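Long-range contacts in putative acyl-CoA dehydrogenase (Burkholderia xenovorans, PDB 5JSC), which binds flavin-adenine dinucleotide and belongs to the acyl-CoA dehydrogenase family, its four copies assembling into a tetramer: residues G117-G122 against Q242-P247; A184-V189 against A204-A209; H275-G280 against A302-M307. One frame throughout, in Å; residues are numbered along the deposited sequence. Where two conformers were deposited one is given.

Interactions 1 and 2 are neighbours, with centres about 11 Å apart: the strand at 243-244 lies beside strand 202-208 in one sheet, and Leu244 N probably bonds to Ala204 O at 2.8 Å. Interaction 3 lies across the centre of the chain, about 41-42 Å away between centres, in the C-terminal helices. All three are largely buried, although interaction 1 reaches solvent at Gly245 and interaction 2 at Asp185. Their chemistry follows their place: residues 184-189 and 204-209 share five direct backbone hydrogen bonds, 117-122 and 242-247 combine a leucine contact with a water bridge, and 275-280 meets 302-307 through methionine and leucine side chains.

Interaction 1. Residues G117-G122 against Q242-P247; sequences GAISLG and QMLGAP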
loop_
_atom_site.group_PDB
_atom_site.type_symbol
_atom_site.label_atom_id
_atom_site.label_comp_id
_atom_site.label_asym_id
_atom_site.label_seq_id
_atom_site.Cartn_x
_atom_site.Cartn_y
_atom_site.Cartn_z
ATOM N N GLY C 117 23.521 -17.326 -22.599
ATOM C CA GLY C 117 23.180 -16.138 -23.364
ATOM C C GLY C 117 24.388 -15.312 -23.769
ATOM O O GLY C 117 24.419 -14.737 -24.860
ATOM N N ALA C 118 25.394 -15.224 -22.891
ATOM C CA ALA C 118 26.575 -14.446 -23.245
ATOM C C ALA C 118 27.320 -15.080 -24.414
ATOM O O ALA C 118 28.001 -14.372 -25.165
ATOM C CB ALA C 118 27.492 -14.285 -22.028
ATOM N N ILE C 119 27.182 -16.398 -24.593
ATOM C CA ILE C 119 27.803 -17.071 -25.731
ATOM C C ILE C 119 26.999 -16.814 -26.999
ATOM O O ILE C 119 27.564 -16.549 -28.067
ATOM C CB ILE C 119 27.960 -18.580 -25.446
ATOM C CG1 ILE C 119 28.759 -18.808 -24.154
ATOM C CG2 ILE C 119 28.631 -19.305 -26.618
ATOM C CD1 ILE C 119 28.843 -20.269 -23.728
ATOM N N SER C 120 25.665 -16.884 -26.913
ATOM C CA SER C 120 24.837 -16.496 -28.055
ATOM C C SER C 120 25.149 -15.074 -28.500
ATOM O O SER C 120 25.217 -14.792 -29.703
ATOM C CB SER C 120 23.349 -16.615 -27.710
ATOM O OG SER C 120 22.931 -17.966 -27.622
ATOM N N LEU C 121 25.346 -14.166 -27.541
ATOM C CA LEU C 121 25.556 -12.761 -27.863
ATOM C C LEU C 121 26.978 -12.482 -28.324
ATOM O O LEU C 121 27.177 -11.698 -29.259
ATOM C CB LEU C 121 25.233 -11.890 -26.649
ATOM C CG LEU C 121 23.760 -11.718 -26.279
ATOM C CD1 LEU C 121 23.634 -10.921 -24.980
ATOM C CD2 LEU C 121 23.003 -11.046 -27.408
ATOM N N GLY C 122 27.974 -13.100 -27.689
ATOM C CA GLY C 122 29.346 -12.672 -27.904
ATOM C C GLY C 122 30.354 -13.736 -28.292
ATOM O O GLY C 122 31.544 -13.432 -28.415
ATOM N N GLN C 242 39.244 -18.507 -24.638
ATOM C CA GLN C 242 37.964 -18.693 -23.969
ATOM C C GLN C 242 37.306 -17.377 -23.584
ATOM O O GLN C 242 36.214 -17.391 -23.003
ATOM C CB GLN C 242 38.136 -19.555 -22.713
ATOM C CG GLN C 242 38.438 -21.023 -22.965
ATOM C CD GLN C 242 37.287 -21.750 -23.632
ATOM O OE1 GLN C 242 37.153 -21.734 -24.851
ATOM N NE2 GLN C 242 36.444 -22.385 -22.829
ATOM N N MET C 243 37.939 -16.246 -23.874
ATOM C CA MET C 243 37.316 -14.962 -23.588
ATOM C C MET C 243 36.155 -14.720 -24.540
ATOM O O MET C 243 36.257 -14.981 -25.743
ATOM C CB MET C 243 38.335 -13.826 -23.707
ATOM C CG MET C 243 37.756 -12.466 -23.344
ATOM S SD MET C 243 38.931 -11.113 -23.471
ATOM C CE MET C 243 40.056 -11.536 -22.140
ATOM N N LEU C 244 35.036 -14.251 -23.986
ATOM C CA LEU C 244 33.890 -13.823 -24.776
ATOM C C LEU C 244 34.003 -12.328 -25.034
ATOM O O LEU C 244 33.985 -11.527 -24.092
ATOM C CB LEU C 244 32.579 -14.139 -24.059
ATOM C CG LEU C 244 32.253 -15.608 -23.841
ATOM C CD1 LEU C 244 31.026 -15.744 -22.923
ATOM C CD2 LEU C 244 31.996 -16.300 -25.177
ATOM N N GLY C 245 34.112 -11.954 -26.303
ATOM C CA GLY C 245 34.252 -10.559 -26.634
ATOM C C GLY C 245 35.657 -10.053 -26.361
ATOM O O GLY C 245 36.590 -10.803 -26.052
ATOM N N ALA C 246 35.786 -8.742 -26.463
ATOM C CA ALA C 246 37.077 -8.097 -26.352
ATOM C C ALA C 246 37.446 -7.866 -24.888
ATOM O O ALA C 246 36.568 -7.733 -24.027
ATOM C CB ALA C 246 37.068 -6.765 -27.096
ATOM N N PRO C 247 38.742 -7.824 -24.584
ATOM C CA PRO C 247 39.166 -7.521 -23.213
ATOM C C PRO C 247 38.586 -6.194 -22.751
ATOM O O PRO C 247 38.625 -5.189 -23.470
ATOM C CB PRO C 247 40.697 -7.468 -23.319
ATOM C CG PRO C 247 41.014 -8.321 -24.502
ATOM C CD PRO C 247 39.889 -8.092 -25.471
HETATM O O HOH W 1 34.171 -14.122 -28.247
#
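The last turn of helix 103-122 comes up to the chain at 242-247 with Gly122 and Gly245 facing each other, their CA atoms 5.5 Å apart. Leu244 provides the largest share of the 180 Å² buried here. Its CG stands anti to its own carbonyl carbon (chi1 -65°), and one branch, CD1, does the touching. That methyl lies 3.9 Å from Ala118 CB and 4.0 Å from Ile119 CG1, meeting two successive residues of the helix. The Ile119 and Leu244 side chains run obliquely to one another, with Leu244 CD1 against Ile119 CG1.

Near the helix end the contact turns polar. A water receives the N-H of Gly245 at 2.9 Å and lies 2.7 Å from Gly122 O, placed to donate to it, although other acceptors compete for its protons. The direct separation of Gly122 O and Gly245 N is 3.6 Å, and the water spans it. Gly245 adopts a positive phi of 76°, a backbone shape that glycine takes readily, as the chain leaves the short strand at 243-244.

Around this pair, Val188 of strand 186-192 packs on Ala118, Ile119 and Leu244, while Tyr131 of helix 125-136 touches Ile119. Leu253 of helix 250-286 also lies against Leu244. The helix therefore docks by an alanine-isoleucine surface on one face of the sheet, at the edge where 243-244 is the outermost strand within the chain. This joins the helical N-terminal part to the beta-rich middle part, as in the three-part acyl-CoA dehydrogenase fold.

Interaction 2. Residues A184-V189 against A204-A209; sequences ADFYVV and AFVVDA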
loop_
_atom_site.group_PDB
_atom_site.type_symbol
_atom_site.label_atom_id
_atom_site.label_comp_id
_atom_site.label_asym_id
_atom_site.label_seq_id
_atom_site.Cartn_x
_atom_site.Cartn_y
_atom_site.Cartn_z
ATOM N N ALA C 184 27.044 -27.659 -13.094
ATOM C CA ALA C 184 27.201 -27.118 -14.439
ATOM C C ALA C 184 28.401 -27.740 -15.147
ATOM O O ALA C 184 29.401 -28.109 -14.523
ATOM C CB ALA C 184 27.371 -25.598 -14.396
ATOM N N ASP C 185 28.300 -27.840 -16.475
ATOM C CA ASP C 185 29.428 -28.272 -17.287
ATOM C C ASP C 185 30.359 -27.127 -17.657
ATOM O O ASP C 185 31.532 -27.367 -17.974
ATOM C CB ASP C 185 28.913 -28.968 -18.551
ATOM C CG ASP C 185 28.239 -30.287 -18.234
ATOM O OD1 ASP C 185 28.958 -31.219 -17.806
ATOM O OD2 ASP C 185 27.007 -30.393 -18.382
ATOM N N PHE C 186 29.871 -25.894 -17.602
ATOM C CA PHE C 186 30.711 -24.726 -17.808
ATOM C C PHE C 186 30.046 -23.551 -17.117
ATOM O O PHE C 186 28.837 -23.566 -16.844
ATOM C CB PHE C 186 30.926 -24.427 -19.301
ATOM C CG PHE C 186 29.670 -24.019 -20.016
ATOM C CD1 PHE C 186 29.260 -22.684 -20.036
ATOM C CD2 PHE C 186 28.872 -24.970 -20.649
ATOM C CE1 PHE C 186 28.082 -22.309 -20.678
ATOM C CE2 PHE C 186 27.712 -24.602 -21.296
ATOM C CZ PHE C 186 27.311 -23.270 -21.312
ATOM N N TYR C 187 30.856 -22.529 -16.859
ATOM C CA TYR C 187 30.434 -21.283 -16.235
ATOM C C TYR C 187 30.875 -20.140 -17.124
ATOM O O TYR C 187 32.040 -20.089 -17.516
ATOM C CB TYR C 187 31.068 -21.121 -14.843
ATOM C CG TYR C 187 30.709 -22.229 -13.893
ATOM C CD1 TYR C 187 31.460 -23.400 -13.839
ATOM C CD2 TYR C 187 29.616 -22.108 -13.047
ATOM C CE1 TYR C 187 31.117 -24.421 -12.973
ATOM C CE2 TYR C 187 29.271 -23.118 -12.177
ATOM C CZ TYR C 187 30.017 -24.270 -12.141
ATOM O OH TYR C 187 29.650 -25.279 -11.273
ATOM N N VAL C 188 29.961 -19.231 -17.450
ATOM C CA VAL C 188 30.364 -17.942 -18.009
ATOM C C VAL C 188 30.759 -17.060 -16.828
ATOM O O VAL C 188 29.914 -16.683 -16.012
ATOM C CB VAL C 188 29.255 -17.297 -18.846
ATOM C CG1 VAL C 188 29.678 -15.905 -19.286
ATOM C CG2 VAL C 188 28.956 -18.149 -20.067
ATOM N N VAL C 189 32.049 -16.742 -16.722
ATOM C CA VAL C 189 32.615 -16.067 -15.553
ATOM C C VAL C 189 33.034 -14.662 -15.956
ATOM O O VAL C 189 33.744 -14.483 -16.956
ATOM C CB VAL C 189 33.820 -16.838 -14.983
ATOM C CG1 VAL C 189 34.393 -16.121 -13.753
ATOM C CG2 VAL C 189 33.438 -18.273 -14.638
ATOM N N ALA C 204 34.794 -11.279 -19.902
ATOM C CA ALA C 204 33.973 -12.474 -19.760
ATOM C C ALA C 204 34.720 -13.685 -20.306
ATOM O O ALA C 204 35.397 -13.589 -21.333
ATOM C CB ALA C 204 32.649 -12.308 -20.508
ATOM N N PHE C 205 34.581 -14.833 -19.630
ATOM C CA PHE C 205 35.259 -16.070 -20.024
ATOM C C PHE C 205 34.300 -17.247 -19.955
ATOM O O PHE C 205 33.478 -17.317 -19.043
ATOM C CB PHE C 205 36.455 -16.397 -19.104
ATOM C CG PHE C 205 37.524 -15.348 -19.088
ATOM C CD1 PHE C 205 37.480 -14.301 -18.166
ATOM C CD2 PHE C 205 38.583 -15.411 -19.987
ATOM C CE1 PHE C 205 38.469 -13.343 -18.148
ATOM C CE2 PHE C 205 39.578 -14.448 -19.968
ATOM C CZ PHE C 205 39.523 -13.414 -19.051
ATOM N N VAL C 206 34.425 -18.198 -20.881
ATOM C CA VAL C 206 33.802 -19.507 -20.692
ATOM C C VAL C 206 34.796 -20.395 -19.961
ATOM O O VAL C 206 35.915 -20.621 -20.442
ATOM C CB VAL C 206 33.379 -20.150 -22.018
ATOM C CG1 VAL C 206 32.665 -21.472 -21.724
ATOM C CG2 VAL C 206 32.483 -19.206 -22.800
ATOM N N VAL C 207 34.395 -20.894 -18.795
ATOM C CA VAL C 207 35.273 -21.682 -17.936
ATOM C C VAL C 207 34.661 -23.068 -17.775
ATOM O O VAL C 207 33.616 -23.224 -17.131
ATOM C CB VAL C 207 35.502 -21.008 -16.577
ATOM C CG1 VAL C 207 36.484 -21.826 -15.752
ATOM C CG2 VAL C 207 36.024 -19.587 -16.781
ATOM N N ASP C 208 35.309 -24.080 -18.356
ATOM C CA ASP C 208 34.819 -25.443 -18.215
ATOM C C ASP C 208 34.892 -25.873 -16.756
ATOM O O ASP C 208 35.808 -25.487 -16.026
ATOM C CB ASP C 208 35.631 -26.399 -19.090
ATOM C CG ASP C 208 35.422 -26.153 -20.579
ATOM O OD1 ASP C 208 34.378 -25.585 -20.951
ATOM O OD2 ASP C 208 36.304 -26.526 -21.378
ATOM N N ALA C 209 33.913 -26.675 -16.331
ATOM C CA ALA C 209 33.832 -27.049 -14.924
ATOM C C ALA C 209 35.036 -27.865 -14.476
ATOM O O ALA C 209 35.377 -27.857 -13.286
ATOM C CB ALA C 209 32.540 -27.827 -14.659
#
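Phe186 through Val189 pair with Phe205 through Asp208 as the two arms of an antiparallel beta hairpin, the axes of the short segments 4.6 Å apart and their directions 154° from each other. Tyr187 with Val207 and Val189 with Phe205 are the hydrogen-bonded pairs. In the first, Tyr187 N donates to Val207 O at 2.9 Å and Val207 N to Tyr187 O at 2.8 Å; in the second, Val189 and Phe205 exchange two bonds of equal length, the one from Phe205 N the more bent. Val188 with Val206 is the non-hydrogen-bonded pair between them, and Phe186 with Asp208 follows beyond Tyr187.

Side chains alternate between the two faces. On one, Val189 CG2 meets Val207 CG2 at 3.6 Å, the two valines lying obliquely, and Tyr187 CE1 comes 4.1 Å from Ala209 CB. On the other, Phe186 CD1 touches Val206 CG1 at 4.0 Å. The first torsion of Phe186 (chi1 66°) sets CG between its backbone N and carbonyl carbon, and its ring leads away from the partner strand to meet Tyr131 edge-to-face.

Further out, Ile119 of helix 103-122 packs on Phe186 and Val206, sharing that face with Tyr131 and Val135. Tyr187 OH bonds to Gly182 N, and Ala184 CB lies over one face of the Tyr187 ring, offset toward its rim. Asp208 has a salt bridge to Arg130 and a hydrogen bond to Tyr131, both on helix 125-136. The paired region ends with Ala209 N donating to Asp185 O at 3.0 Å, the nitrogen 50° above the carbonyl plane, while Ala209 CB lies 3.2 Å from Ala184 O.

Interaction 3. Residues H275-G280 against A302-M307; sequences HAMAEG and AKLAQM
Ala276 O receives the helix bond from Gly280 N at 2.8 Å, and on the side of the other helix Met307 CE makes a van der Waals contact with the same oxygen at 4.1 Å. The side chains that meet across the gap are apolar, two methionines and a leucine between antiparallel helices; the axes of the short segments stand 10.7 Å apart at 159°. Met277 spans much of the gap. Its CG is anti to the backbone N (chi1 -179°), and the chain then bends at chi2 and chi3, with SD 3.6 Å from Met307 CB. Its terminal CE lies 3.7 Å from Leu304 CD2 and equally near Leu304 O.

Leu304 CD2 also reaches backbone, 3.9 Å from Gly280 C. Met307, bent at chi3, turns its own CE back toward Met277 CA at 4.0 Å, on ground that a CB on Gly280 would crowd.

The pair belongs to the helical C-terminal part of the fold. Helix 332-356 borders both helices, with Ile350 on Ala276 and Ala352 on Met307. Helix 367-376 lies against His275 and Glu279, and Leu396 of the second subunit packs on Leu304, placing helix 298-325 between helix 250-286 and that subunit.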
loop_
_atom_site.group_PDB
_atom_site.type_symbol
_atom_site.label_atom_id
_atom_site.label_comp_id
_atom_site.label_asym_id
_atom_site.label_seq_id
_atom_site.Cartn_x
_atom_site.Cartn_y
_atom_site.Cartn_z
ATOM N N HIS C 275 -0.439 -19.947 -10.758
ATOM C CA HIS C 275 -0.687 -21.139 -9.952
ATOM C C HIS C 275 -1.395 -20.765 -8.654
ATOM O O HIS C 275 -2.390 -21.394 -8.270
ATOM C CB HIS C 275 0.636 -21.862 -9.683
ATOM C CG HIS C 275 0.478 -23.235 -9.110
ATOM N ND1 HIS C 275 1.554 -24.055 -8.845
ATOM C CD2 HIS C 275 -0.624 -23.931 -8.740
ATOM C CE1 HIS C 275 1.121 -25.201 -8.347
ATOM N NE2 HIS C 275 -0.196 -25.156 -8.282
ATOM N N ALA C 276 -0.919 -19.713 -7.978
ATOM C CA ALA C 276 -1.566 -19.276 -6.741
ATOM C C ALA C 276 -3.004 -18.839 -6.993
ATOM O O ALA C 276 -3.894 -19.098 -6.171
ATOM C CB ALA C 276 -0.763 -18.134 -6.107
ATOM N N MET C 277 -3.238 -18.133 -8.102
ATOM C CA MET C 277 -4.591 -17.705 -8.454
ATOM C C MET C 277 -5.524 -18.899 -8.601
ATOM O O MET C 277 -6.652 -18.888 -8.093
ATOM C CB MET C 277 -4.550 -16.905 -9.758
ATOM C CG MET C 277 -5.899 -16.382 -10.242
ATOM S SD MET C 277 -6.291 -14.814 -9.438
ATOM C CE MET C 277 -7.740 -15.179 -8.505
ATOM N N ALA C 278 -5.082 -19.930 -9.327
ATOM C CA ALA C 278 -5.925 -21.112 -9.485
ATOM C C ALA C 278 -6.234 -21.749 -8.136
ATOM O O ALA C 278 -7.381 -22.128 -7.866
ATOM C CB ALA C 278 -5.247 -22.113 -10.427
ATOM N N GLU C 279 -5.226 -21.867 -7.268
ATOM C CA GLU C 279 -5.464 -22.425 -5.939
ATOM C C GLU C 279 -6.442 -21.564 -5.149
ATOM O O GLU C 279 -7.330 -22.088 -4.459
ATOM C CB GLU C 279 -4.138 -22.542 -5.182
ATOM C CG GLU C 279 -3.118 -23.444 -5.834
ATOM C CD GLU C 279 -3.424 -24.907 -5.677
ATOM O OE1 GLU C 279 -4.047 -25.284 -4.670
ATOM O OE2 GLU C 279 -3.010 -25.687 -6.554
ATOM N N GLY C 280 -6.280 -20.240 -5.232
ATOM C CA GLY C 280 -7.101 -19.338 -4.438
ATOM C C GLY C 280 -8.558 -19.335 -4.865
ATOM O O GLY C 280 -9.458 -19.391 -4.023
ATOM N N ALA C 302 -13.028 -9.239 -3.384
ATOM C CA ALA C 302 -12.114 -8.137 -3.657
ATOM C C ALA C 302 -10.669 -8.611 -3.677
ATOM O O ALA C 302 -9.851 -8.107 -4.461
ATOM C CB ALA C 302 -12.312 -7.034 -2.617
ATOM N N LYS C 303 -10.334 -9.569 -2.813
ATOM C CA LYS C 303 -8.977 -10.107 -2.802
ATOM C C LYS C 303 -8.687 -10.888 -4.075
ATOM O O LYS C 303 -7.614 -10.726 -4.675
ATOM C CB LYS C 303 -8.760 -10.992 -1.574
ATOM C CG LYS C 303 -7.369 -11.578 -1.496
ATOM C CD LYS C 303 -6.762 -11.349 -0.116
ATOM C CE LYS C 303 -7.067 -12.490 0.821
ATOM N NZ LYS C 303 -6.949 -12.075 2.248
ATOM N N LEU C 304 -9.625 -11.734 -4.508
ATOM C CA LEU C 304 -9.461 -12.444 -5.774
ATOM C C LEU C 304 -9.346 -11.458 -6.924
ATOM O O LEU C 304 -8.538 -11.651 -7.840
ATOM C CB LEU C 304 -10.645 -13.389 -6.005
ATOM C CG LEU C 304 -10.761 -14.593 -5.071
ATOM C CD1 LEU C 304 -12.099 -15.311 -5.259
ATOM C CD2 LEU C 304 -9.591 -15.555 -5.268
ATOM N N ALA C 305 -10.158 -10.392 -6.897
ATOM C CA ALA C 305 -10.115 -9.389 -7.959
ATOM C C ALA C 305 -8.738 -8.754 -8.057
ATOM O O ALA C 305 -8.204 -8.582 -9.159
ATOM C CB ALA C 305 -11.174 -8.314 -7.721
ATOM N N GLN C 306 -8.144 -8.412 -6.907
ATOM C CA GLN C 306 -6.831 -7.780 -6.919
ATOM C C GLN C 306 -5.759 -8.757 -7.371
ATOM O O GLN C 306 -4.819 -8.368 -8.080
ATOM C CB GLN C 306 -6.494 -7.214 -5.536
ATOM C CG GLN C 306 -5.074 -6.625 -5.474
ATOM C CD GLN C 306 -4.872 -5.411 -6.380
ATOM O OE1 GLN C 306 -4.103 -5.456 -7.358
ATOM N NE2 GLN C 306 -5.532 -4.313 -6.044
ATOM N N MET C 307 -5.890 -10.031 -6.987
ATOM C CA MET C 307 -4.971 -11.043 -7.500
ATOM C C MET C 307 -5.020 -11.076 -9.020
ATOM O O MET C 307 -3.981 -11.051 -9.690
ATOM C CB MET C 307 -5.316 -12.414 -6.915
ATOM C CG MET C 307 -5.070 -12.499 -5.405
ATOM S SD MET C 307 -5.901 -13.896 -4.624
ATOM C CE MET C 307 -4.953 -15.244 -5.318
#